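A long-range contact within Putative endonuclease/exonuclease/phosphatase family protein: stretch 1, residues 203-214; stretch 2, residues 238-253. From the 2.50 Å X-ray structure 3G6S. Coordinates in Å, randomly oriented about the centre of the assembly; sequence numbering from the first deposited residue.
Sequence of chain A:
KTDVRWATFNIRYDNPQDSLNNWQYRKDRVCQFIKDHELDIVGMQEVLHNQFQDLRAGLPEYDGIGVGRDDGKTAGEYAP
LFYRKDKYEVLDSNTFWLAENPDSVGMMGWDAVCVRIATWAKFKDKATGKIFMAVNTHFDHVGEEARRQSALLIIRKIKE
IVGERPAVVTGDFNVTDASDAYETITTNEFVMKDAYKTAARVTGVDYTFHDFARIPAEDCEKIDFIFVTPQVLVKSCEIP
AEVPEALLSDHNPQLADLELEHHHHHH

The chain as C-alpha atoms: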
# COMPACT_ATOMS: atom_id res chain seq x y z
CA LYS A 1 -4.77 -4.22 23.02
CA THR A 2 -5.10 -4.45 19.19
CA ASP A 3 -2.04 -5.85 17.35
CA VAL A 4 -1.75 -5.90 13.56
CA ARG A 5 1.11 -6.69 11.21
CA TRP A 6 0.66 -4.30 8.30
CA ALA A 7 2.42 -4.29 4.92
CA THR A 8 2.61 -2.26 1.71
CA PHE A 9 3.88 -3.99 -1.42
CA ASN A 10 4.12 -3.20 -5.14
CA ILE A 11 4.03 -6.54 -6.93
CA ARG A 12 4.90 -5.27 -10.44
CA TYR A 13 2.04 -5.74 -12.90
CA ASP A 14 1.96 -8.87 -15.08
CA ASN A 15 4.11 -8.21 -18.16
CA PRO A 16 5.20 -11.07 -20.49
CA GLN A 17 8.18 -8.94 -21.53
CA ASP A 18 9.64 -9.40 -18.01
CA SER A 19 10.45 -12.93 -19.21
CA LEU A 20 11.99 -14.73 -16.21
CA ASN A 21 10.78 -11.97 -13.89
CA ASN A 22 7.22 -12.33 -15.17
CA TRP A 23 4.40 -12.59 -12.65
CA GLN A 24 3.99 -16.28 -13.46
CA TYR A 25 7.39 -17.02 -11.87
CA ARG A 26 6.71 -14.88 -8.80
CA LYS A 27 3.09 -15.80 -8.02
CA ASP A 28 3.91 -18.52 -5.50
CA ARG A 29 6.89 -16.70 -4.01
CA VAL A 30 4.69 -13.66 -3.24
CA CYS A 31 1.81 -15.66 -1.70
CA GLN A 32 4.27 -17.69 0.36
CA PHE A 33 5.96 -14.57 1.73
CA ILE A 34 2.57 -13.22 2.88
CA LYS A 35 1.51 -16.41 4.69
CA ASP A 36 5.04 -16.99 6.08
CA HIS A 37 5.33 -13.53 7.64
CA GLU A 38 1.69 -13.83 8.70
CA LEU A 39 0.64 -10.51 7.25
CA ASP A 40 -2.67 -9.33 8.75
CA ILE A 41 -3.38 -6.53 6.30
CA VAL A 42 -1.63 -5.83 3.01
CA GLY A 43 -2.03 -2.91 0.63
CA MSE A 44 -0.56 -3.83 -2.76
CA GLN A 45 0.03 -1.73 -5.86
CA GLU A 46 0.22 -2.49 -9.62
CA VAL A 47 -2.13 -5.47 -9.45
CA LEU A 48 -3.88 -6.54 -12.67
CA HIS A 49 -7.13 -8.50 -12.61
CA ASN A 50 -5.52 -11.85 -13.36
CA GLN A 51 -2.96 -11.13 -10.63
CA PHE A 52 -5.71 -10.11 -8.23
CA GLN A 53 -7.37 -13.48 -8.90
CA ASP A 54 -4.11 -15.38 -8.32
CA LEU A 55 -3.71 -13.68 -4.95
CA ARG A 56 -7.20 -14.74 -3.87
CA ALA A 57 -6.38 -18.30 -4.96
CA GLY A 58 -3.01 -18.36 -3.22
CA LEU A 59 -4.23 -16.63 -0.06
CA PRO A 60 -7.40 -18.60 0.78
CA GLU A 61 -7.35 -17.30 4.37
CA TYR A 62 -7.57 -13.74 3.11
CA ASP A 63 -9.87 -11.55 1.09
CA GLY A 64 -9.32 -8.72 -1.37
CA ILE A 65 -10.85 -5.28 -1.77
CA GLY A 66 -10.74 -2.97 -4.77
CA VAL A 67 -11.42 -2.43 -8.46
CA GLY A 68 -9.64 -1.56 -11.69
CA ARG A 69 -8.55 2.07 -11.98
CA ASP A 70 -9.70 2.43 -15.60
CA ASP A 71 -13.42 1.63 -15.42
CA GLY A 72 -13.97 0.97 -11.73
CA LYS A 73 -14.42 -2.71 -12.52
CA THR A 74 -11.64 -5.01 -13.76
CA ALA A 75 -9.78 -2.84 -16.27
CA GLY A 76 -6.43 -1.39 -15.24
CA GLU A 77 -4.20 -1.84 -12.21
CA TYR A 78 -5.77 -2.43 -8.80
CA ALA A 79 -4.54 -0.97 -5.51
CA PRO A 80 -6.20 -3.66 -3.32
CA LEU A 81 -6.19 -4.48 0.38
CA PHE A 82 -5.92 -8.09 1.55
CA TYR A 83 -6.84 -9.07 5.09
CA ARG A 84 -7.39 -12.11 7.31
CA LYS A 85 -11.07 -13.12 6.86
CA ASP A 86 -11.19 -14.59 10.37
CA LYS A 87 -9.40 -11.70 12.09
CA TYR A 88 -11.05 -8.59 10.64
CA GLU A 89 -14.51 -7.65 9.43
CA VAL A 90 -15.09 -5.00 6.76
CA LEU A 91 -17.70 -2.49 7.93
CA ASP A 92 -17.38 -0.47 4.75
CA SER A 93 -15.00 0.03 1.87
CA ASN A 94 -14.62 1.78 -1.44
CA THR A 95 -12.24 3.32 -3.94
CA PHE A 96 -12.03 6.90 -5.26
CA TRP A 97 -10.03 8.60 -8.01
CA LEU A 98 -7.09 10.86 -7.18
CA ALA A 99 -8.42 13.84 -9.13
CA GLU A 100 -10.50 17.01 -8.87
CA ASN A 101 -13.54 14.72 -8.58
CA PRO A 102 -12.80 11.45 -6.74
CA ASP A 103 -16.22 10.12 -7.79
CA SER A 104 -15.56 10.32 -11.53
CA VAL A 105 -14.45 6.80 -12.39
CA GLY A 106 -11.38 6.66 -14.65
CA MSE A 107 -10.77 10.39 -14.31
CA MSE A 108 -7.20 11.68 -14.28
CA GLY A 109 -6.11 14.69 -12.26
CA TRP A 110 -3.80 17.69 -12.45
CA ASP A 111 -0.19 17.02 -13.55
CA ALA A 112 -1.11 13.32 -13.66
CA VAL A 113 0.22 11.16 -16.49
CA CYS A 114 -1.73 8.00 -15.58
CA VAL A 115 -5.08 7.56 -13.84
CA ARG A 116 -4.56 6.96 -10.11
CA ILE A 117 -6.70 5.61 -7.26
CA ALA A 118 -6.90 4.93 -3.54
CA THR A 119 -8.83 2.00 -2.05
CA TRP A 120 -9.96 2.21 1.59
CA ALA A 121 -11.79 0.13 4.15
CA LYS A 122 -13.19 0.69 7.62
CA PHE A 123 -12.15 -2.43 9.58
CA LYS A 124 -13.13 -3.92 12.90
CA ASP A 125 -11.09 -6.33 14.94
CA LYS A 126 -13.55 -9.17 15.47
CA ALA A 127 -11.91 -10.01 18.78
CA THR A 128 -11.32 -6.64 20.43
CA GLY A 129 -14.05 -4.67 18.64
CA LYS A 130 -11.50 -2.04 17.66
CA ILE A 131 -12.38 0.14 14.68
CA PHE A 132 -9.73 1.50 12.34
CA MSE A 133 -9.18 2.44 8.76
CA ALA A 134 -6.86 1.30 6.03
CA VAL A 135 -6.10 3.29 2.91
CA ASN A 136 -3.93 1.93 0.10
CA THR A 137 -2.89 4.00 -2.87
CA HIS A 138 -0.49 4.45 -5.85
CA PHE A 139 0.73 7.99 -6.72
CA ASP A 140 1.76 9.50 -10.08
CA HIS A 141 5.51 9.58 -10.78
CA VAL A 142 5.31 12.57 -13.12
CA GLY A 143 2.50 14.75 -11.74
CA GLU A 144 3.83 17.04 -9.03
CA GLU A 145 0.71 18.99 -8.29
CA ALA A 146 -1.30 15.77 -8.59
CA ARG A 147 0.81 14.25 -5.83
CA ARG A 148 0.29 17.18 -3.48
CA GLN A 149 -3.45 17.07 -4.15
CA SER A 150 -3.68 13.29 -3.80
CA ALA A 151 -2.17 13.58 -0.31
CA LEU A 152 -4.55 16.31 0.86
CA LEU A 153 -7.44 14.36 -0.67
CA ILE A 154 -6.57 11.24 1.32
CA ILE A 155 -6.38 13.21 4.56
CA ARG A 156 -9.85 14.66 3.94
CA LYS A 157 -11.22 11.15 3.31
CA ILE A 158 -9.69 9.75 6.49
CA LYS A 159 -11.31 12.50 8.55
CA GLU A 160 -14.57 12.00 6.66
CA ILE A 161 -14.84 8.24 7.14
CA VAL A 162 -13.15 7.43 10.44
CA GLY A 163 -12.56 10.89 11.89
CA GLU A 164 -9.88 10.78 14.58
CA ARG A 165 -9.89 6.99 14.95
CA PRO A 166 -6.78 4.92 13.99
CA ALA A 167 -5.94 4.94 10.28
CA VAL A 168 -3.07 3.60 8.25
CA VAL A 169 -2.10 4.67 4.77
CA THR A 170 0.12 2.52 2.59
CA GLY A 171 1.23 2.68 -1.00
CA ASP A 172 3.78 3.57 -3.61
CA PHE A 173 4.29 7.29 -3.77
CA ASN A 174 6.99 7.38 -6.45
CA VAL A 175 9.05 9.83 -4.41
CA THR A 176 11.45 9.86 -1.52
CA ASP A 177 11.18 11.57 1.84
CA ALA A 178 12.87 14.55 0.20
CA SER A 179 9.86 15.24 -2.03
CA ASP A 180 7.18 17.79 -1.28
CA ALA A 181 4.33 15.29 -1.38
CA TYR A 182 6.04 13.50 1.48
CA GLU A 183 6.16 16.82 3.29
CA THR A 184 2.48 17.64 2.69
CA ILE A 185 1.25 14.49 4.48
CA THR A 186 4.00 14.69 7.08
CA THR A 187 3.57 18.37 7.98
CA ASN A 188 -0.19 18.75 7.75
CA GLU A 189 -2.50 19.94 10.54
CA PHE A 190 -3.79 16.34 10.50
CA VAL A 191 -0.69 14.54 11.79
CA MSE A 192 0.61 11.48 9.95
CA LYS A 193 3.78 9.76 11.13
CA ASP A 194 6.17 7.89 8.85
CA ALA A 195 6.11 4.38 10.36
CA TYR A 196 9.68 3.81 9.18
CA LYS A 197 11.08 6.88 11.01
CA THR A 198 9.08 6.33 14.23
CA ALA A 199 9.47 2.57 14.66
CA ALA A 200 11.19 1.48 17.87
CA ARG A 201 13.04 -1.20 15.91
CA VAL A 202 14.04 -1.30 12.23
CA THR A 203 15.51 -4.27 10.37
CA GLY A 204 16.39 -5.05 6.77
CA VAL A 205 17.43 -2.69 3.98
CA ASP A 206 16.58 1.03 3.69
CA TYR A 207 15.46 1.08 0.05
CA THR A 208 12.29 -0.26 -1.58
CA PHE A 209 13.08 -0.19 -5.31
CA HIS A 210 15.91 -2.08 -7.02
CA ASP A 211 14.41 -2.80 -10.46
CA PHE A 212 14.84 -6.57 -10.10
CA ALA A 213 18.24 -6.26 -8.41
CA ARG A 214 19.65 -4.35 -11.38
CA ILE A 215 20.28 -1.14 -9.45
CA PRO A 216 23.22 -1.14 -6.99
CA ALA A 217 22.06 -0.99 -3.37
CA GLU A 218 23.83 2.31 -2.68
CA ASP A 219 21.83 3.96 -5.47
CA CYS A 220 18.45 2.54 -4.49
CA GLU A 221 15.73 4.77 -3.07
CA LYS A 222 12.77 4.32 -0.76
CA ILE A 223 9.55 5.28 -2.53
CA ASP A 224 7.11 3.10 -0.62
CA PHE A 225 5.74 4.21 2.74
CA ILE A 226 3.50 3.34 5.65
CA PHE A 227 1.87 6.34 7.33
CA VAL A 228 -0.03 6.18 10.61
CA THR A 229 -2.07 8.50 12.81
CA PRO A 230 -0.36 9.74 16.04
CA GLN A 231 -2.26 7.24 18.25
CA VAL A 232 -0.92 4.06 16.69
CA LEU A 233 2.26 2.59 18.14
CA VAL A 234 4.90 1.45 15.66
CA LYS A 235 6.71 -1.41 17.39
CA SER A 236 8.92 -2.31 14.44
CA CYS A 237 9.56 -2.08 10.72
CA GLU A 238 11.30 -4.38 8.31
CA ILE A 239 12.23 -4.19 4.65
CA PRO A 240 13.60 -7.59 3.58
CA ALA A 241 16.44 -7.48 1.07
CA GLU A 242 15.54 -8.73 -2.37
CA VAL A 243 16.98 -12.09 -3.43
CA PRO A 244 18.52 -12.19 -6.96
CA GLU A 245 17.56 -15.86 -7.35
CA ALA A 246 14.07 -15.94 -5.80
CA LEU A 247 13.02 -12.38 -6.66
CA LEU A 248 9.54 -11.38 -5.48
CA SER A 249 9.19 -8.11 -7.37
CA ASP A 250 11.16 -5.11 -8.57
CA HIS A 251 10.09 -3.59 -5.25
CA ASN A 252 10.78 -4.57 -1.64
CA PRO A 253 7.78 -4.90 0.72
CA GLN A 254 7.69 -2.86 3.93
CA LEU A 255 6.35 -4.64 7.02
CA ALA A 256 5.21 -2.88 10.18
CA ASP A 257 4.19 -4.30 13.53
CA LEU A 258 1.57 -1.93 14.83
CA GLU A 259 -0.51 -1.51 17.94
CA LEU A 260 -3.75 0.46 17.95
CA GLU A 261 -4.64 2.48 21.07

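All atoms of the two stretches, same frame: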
# COMPACT_ATOMS: atom_id res chain seq x y z
N THR A 203 14.61 -3.24 10.89
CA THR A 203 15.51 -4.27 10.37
C THR A 203 15.37 -4.40 8.85
O THR A 203 14.34 -4.04 8.28
CB THR A 203 15.24 -5.64 11.04
OG1 THR A 203 13.89 -6.06 10.77
CG2 THR A 203 15.43 -5.53 12.55
N GLY A 204 16.42 -4.90 8.20
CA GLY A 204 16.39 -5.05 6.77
C GLY A 204 17.13 -3.93 6.08
O GLY A 204 17.97 -3.25 6.68
N VAL A 205 16.80 -3.72 4.80
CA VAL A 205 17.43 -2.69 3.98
C VAL A 205 16.65 -1.37 4.10
O VAL A 205 15.54 -1.36 4.63
CB VAL A 205 17.48 -3.16 2.51
CG1 VAL A 205 18.40 -4.36 2.38
CG2 VAL A 205 16.07 -3.56 2.03
N ASP A 206 17.23 -0.28 3.61
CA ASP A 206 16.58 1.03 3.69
C ASP A 206 16.04 1.56 2.36
O ASP A 206 15.70 2.74 2.25
CB ASP A 206 17.52 2.07 4.32
CG ASP A 206 18.87 2.15 3.62
OD1 ASP A 206 18.90 2.14 2.37
OD2 ASP A 206 19.90 2.22 4.32
N TYR A 207 15.98 0.69 1.36
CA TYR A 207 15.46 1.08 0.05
C TYR A 207 14.34 0.11 -0.32
O TYR A 207 14.33 -1.03 0.15
CB TYR A 207 16.57 1.05 -1.01
CG TYR A 207 17.28 -0.28 -1.12
CD1 TYR A 207 18.30 -0.62 -0.23
CD2 TYR A 207 16.94 -1.20 -2.12
CE1 TYR A 207 18.97 -1.84 -0.34
CE2 TYR A 207 17.59 -2.41 -2.23
CZ TYR A 207 18.61 -2.73 -1.34
OH TYR A 207 19.27 -3.93 -1.44
N THR A 208 13.43 0.55 -1.18
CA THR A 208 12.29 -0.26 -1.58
C THR A 208 12.19 -0.53 -3.09
O THR A 208 11.29 -1.24 -3.55
CB THR A 208 10.98 0.41 -1.07
OG1 THR A 208 9.84 -0.40 -1.41
CG2 THR A 208 10.80 1.77 -1.69
N PHE A 209 13.09 0.04 -3.87
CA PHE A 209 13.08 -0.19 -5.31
C PHE A 209 14.49 -0.54 -5.80
O PHE A 209 15.44 0.19 -5.52
CB PHE A 209 12.57 1.04 -6.05
CG PHE A 209 12.39 0.81 -7.52
CD1 PHE A 209 11.43 -0.09 -7.99
CD2 PHE A 209 13.20 1.47 -8.44
CE1 PHE A 209 11.28 -0.34 -9.35
CE2 PHE A 209 13.07 1.24 -9.81
CZ PHE A 209 12.11 0.33 -10.27
N HIS A 210 14.62 -1.64 -6.52
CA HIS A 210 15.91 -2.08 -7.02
C HIS A 210 15.84 -2.52 -8.48
O HIS A 210 16.84 -2.93 -9.06
CB HIS A 210 16.41 -3.24 -6.15
CG HIS A 210 15.37 -4.27 -5.88
ND1 HIS A 210 14.89 -5.12 -6.86
CD2 HIS A 210 14.67 -4.57 -4.76
CE1 HIS A 210 13.94 -5.89 -6.35
NE2 HIS A 210 13.79 -5.57 -5.08
N ASP A 211 14.65 -2.43 -9.06
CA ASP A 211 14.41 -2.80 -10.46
C ASP A 211 14.88 -4.22 -10.76
O ASP A 211 15.61 -4.46 -11.72
CB ASP A 211 15.10 -1.79 -11.40
CG ASP A 211 14.81 -2.06 -12.87
OD1 ASP A 211 13.66 -2.42 -13.21
OD2 ASP A 211 15.73 -1.89 -13.70
N PHE A 212 14.46 -5.17 -9.93
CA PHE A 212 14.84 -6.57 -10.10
C PHE A 212 16.33 -6.77 -9.87
O PHE A 212 17.01 -7.45 -10.66
CB PHE A 212 14.45 -7.08 -11.49
CG PHE A 212 12.97 -7.27 -11.67
CD1 PHE A 212 12.26 -8.16 -10.88
CD2 PHE A 212 12.28 -6.55 -12.65
CE1 PHE A 212 10.89 -8.34 -11.04
CE2 PHE A 212 10.90 -6.73 -12.82
CZ PHE A 212 10.21 -7.63 -12.01
N ALA A 213 16.84 -6.18 -8.79
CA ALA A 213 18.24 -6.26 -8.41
C ALA A 213 19.21 -5.78 -9.48
O ALA A 213 20.35 -6.23 -9.54
CB ALA A 213 18.59 -7.69 -8.01
N ARG A 214 18.77 -4.86 -10.34
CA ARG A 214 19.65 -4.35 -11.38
C ARG A 214 20.28 -3.02 -10.99
O ARG A 214 21.23 -2.56 -11.61
CB ARG A 214 18.89 -4.24 -12.70
CG ARG A 214 18.80 -5.58 -13.41
CD ARG A 214 17.98 -5.54 -14.68
NE ARG A 214 16.59 -5.18 -14.41
CZ ARG A 214 15.60 -5.31 -15.29
NH1 ARG A 214 15.85 -5.80 -16.50
NH2 ARG A 214 14.37 -4.95 -14.96
N GLU A 238 10.32 -3.56 8.99
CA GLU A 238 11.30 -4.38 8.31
C GLU A 238 11.12 -4.29 6.81
O GLU A 238 10.00 -4.28 6.30
CB GLU A 238 11.20 -5.83 8.75
CG GLU A 238 12.16 -6.73 8.01
CD GLU A 238 11.86 -8.20 8.21
OE1 GLU A 238 11.84 -8.65 9.38
OE2 GLU A 238 11.63 -8.90 7.20
N ILE A 239 12.24 -4.23 6.11
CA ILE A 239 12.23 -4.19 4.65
C ILE A 239 13.23 -5.26 4.25
O ILE A 239 14.43 -5.02 4.22
CB ILE A 239 12.68 -2.81 4.12
CG1 ILE A 239 11.70 -1.73 4.58
CG2 ILE A 239 12.74 -2.83 2.60
CD1 ILE A 239 12.11 -0.32 4.19
N PRO A 240 12.74 -6.47 3.97
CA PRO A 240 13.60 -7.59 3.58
C PRO A 240 14.35 -7.34 2.28
O PRO A 240 13.78 -6.84 1.31
CB PRO A 240 12.63 -8.76 3.47
CG PRO A 240 11.36 -8.09 3.03
CD PRO A 240 11.32 -6.88 3.94
N ALA A 241 15.64 -7.67 2.27
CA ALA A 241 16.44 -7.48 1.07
C ALA A 241 15.93 -8.41 -0.02
O ALA A 241 15.50 -9.53 0.25
CB ALA A 241 17.91 -7.76 1.35
N GLU A 242 15.98 -7.94 -1.26
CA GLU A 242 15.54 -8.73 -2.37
C GLU A 242 16.54 -9.86 -2.58
O GLU A 242 17.69 -9.76 -2.16
CB GLU A 242 15.41 -7.84 -3.63
CG GLU A 242 16.70 -7.20 -4.18
CD GLU A 242 17.45 -6.30 -3.19
OE1 GLU A 242 16.82 -5.67 -2.31
OE2 GLU A 242 18.69 -6.21 -3.33
N VAL A 243 16.09 -10.96 -3.19
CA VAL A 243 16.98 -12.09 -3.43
C VAL A 243 17.08 -12.29 -4.94
O VAL A 243 16.10 -12.65 -5.58
CB VAL A 243 16.44 -13.37 -2.78
CG1 VAL A 243 17.48 -14.47 -2.87
CG2 VAL A 243 16.08 -13.11 -1.33
N PRO A 244 18.27 -12.05 -5.52
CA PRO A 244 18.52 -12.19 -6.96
C PRO A 244 18.02 -13.49 -7.60
O PRO A 244 17.63 -13.49 -8.77
CB PRO A 244 20.03 -12.03 -7.06
CG PRO A 244 20.30 -11.01 -6.00
CD PRO A 244 19.48 -11.54 -4.84
N GLU A 245 18.02 -14.58 -6.84
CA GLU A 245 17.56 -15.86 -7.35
C GLU A 245 16.03 -15.94 -7.26
O GLU A 245 15.34 -16.03 -8.27
CB GLU A 245 18.18 -17.02 -6.56
CG GLU A 245 19.71 -17.08 -6.55
CD GLU A 245 20.35 -16.22 -5.46
OE1 GLU A 245 20.24 -14.97 -5.52
OE2 GLU A 245 20.95 -16.80 -4.52
N ALA A 246 15.51 -15.88 -6.03
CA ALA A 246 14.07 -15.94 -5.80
C ALA A 246 13.47 -14.55 -5.62
O ALA A 246 12.96 -14.21 -4.55
CB ALA A 246 13.78 -16.79 -4.57
N LEU A 247 13.53 -13.75 -6.68
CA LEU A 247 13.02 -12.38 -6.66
C LEU A 247 11.49 -12.34 -6.56
O LEU A 247 10.79 -13.06 -7.28
CB LEU A 247 13.48 -11.65 -7.92
CG LEU A 247 14.11 -10.27 -7.76
CD1 LEU A 247 15.11 -10.27 -6.64
CD2 LEU A 247 14.78 -9.89 -9.07
N LEU A 248 10.98 -11.50 -5.66
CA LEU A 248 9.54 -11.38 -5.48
C LEU A 248 8.94 -10.31 -6.39
O LEU A 248 7.85 -10.47 -6.94
CB LEU A 248 9.20 -11.01 -4.03
CG LEU A 248 8.94 -12.11 -2.98
CD1 LEU A 248 10.08 -13.11 -2.97
CD2 LEU A 248 8.81 -11.45 -1.62
N SER A 249 9.68 -9.22 -6.57
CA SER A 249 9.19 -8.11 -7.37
C SER A 249 10.33 -7.14 -7.59
O SER A 249 11.41 -7.35 -7.06
CB SER A 249 8.03 -7.45 -6.60
OG SER A 249 7.96 -6.06 -6.84
N ASP A 250 10.11 -6.09 -8.38
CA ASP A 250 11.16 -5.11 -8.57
C ASP A 250 11.19 -4.21 -7.34
O ASP A 250 12.11 -3.41 -7.16
CB ASP A 250 10.93 -4.27 -9.84
CG ASP A 250 9.52 -3.75 -9.96
OD1 ASP A 250 8.84 -3.64 -8.92
OD2 ASP A 250 9.10 -3.45 -11.09
N HIS A 251 10.18 -4.35 -6.49
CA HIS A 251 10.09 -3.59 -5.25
C HIS A 251 10.31 -4.49 -4.03
O HIS A 251 10.21 -5.71 -4.12
CB HIS A 251 8.72 -2.94 -5.09
CG HIS A 251 8.53 -1.68 -5.88
ND1 HIS A 251 8.28 -1.68 -7.23
CD2 HIS A 251 8.51 -0.38 -5.49
CE1 HIS A 251 8.10 -0.43 -7.64
NE2 HIS A 251 8.23 0.37 -6.60
N ASN A 252 10.61 -3.86 -2.90
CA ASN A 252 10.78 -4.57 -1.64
C ASN A 252 9.58 -4.20 -0.76
O ASN A 252 9.23 -3.03 -0.63
CB ASN A 252 12.07 -4.16 -0.93
CG ASN A 252 13.28 -4.99 -1.38
OD1 ASN A 252 13.13 -6.07 -1.97
ND2 ASN A 252 14.48 -4.49 -1.09
N PRO A 253 8.93 -5.19 -0.15
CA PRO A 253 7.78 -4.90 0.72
C PRO A 253 8.24 -4.26 2.03
O PRO A 253 9.39 -4.45 2.45
CB PRO A 253 7.18 -6.28 0.96
CG PRO A 253 8.43 -7.14 1.01
CD PRO A 253 9.23 -6.63 -0.16
O HOH W 1 12.01 -8.29 -3.91

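The two stretches bury 988 Å² between them, and their fit is set first by a short parallel strand pairing. T203 lies beside E238 and G204 beside I239, each pair with CA atoms 4.7 Å apart. I239 N donates to T203 O (3.0 Å, 154° at the hydrogen) and V205 N donates to I239 O (2.8 Å, 155°), so I239 is gripped through both its amide and its carbonyl. The same carbonyl occupies the space where a side chain on G204 would lie: G204 CA is 3.2 Å from I239 O, and an ideal CB built on G204 would fall 2.1 Å from I239 O, a clash. The backbone angles of G204, 100/-159, independently call for glycine.

Past the strand, V205 fills the adjoining space with its two methyls. Its CG2 meets I239 CG2 at 3.5 Å, while V205 CG1 reaches A241 CB at 3.6 Å. Y207 starts away from stretch 2 along its CA-to-CB bond, yet the end of its ring returns, placing Y207 OH 3.0 Å from E242 OE2. E242 is held from its own side as well, since N252 ND2 donates to E242 OE1 at 2.9 Å.

A second backbone junction forms where N252 N donates to T208 O (2.8 Å, 157°) and H210 N to D250 O (3.1 Å, a nearly straight 178°). H251 sits between these two bonds, bridged to F209 with their CA atoms 4.5 Å apart.

The H210 imidazole is a closely enclosed bump, with contacts on both faces and at its edge. The CA-to-CB bond of H210 points toward stretch 2, and the ring enters a slot with E242 over one face and D250 O over the opposite face. E242 CG lies 3.4 Å from the H210 ring centroid and only 13° off the normal, a CH-pi contact. At the ring edge, S249 O approaches H210 CE1 to 3.0 Å, and H210 NE2 makes a weak hydrogen bond to N252 OD1 (3.2 Å, 130°). Within stretch 1, A213 N donates to H210 ND1 at 2.9 Å, so the ring is also bonded at its flank from its own side.

F212 closes the far end. D250 CB stands over its face, 3.8 Å from the F212 ring centroid and 10° off the normal, whereas L247 CD2 packs at the edge, 3.6 Å from F212 CD1. D250 thus wedges between two aromatic side chains, its carbonyl over H210 and its CB over F212, consistent with the 95 Å² it buries, the largest area of any residue here.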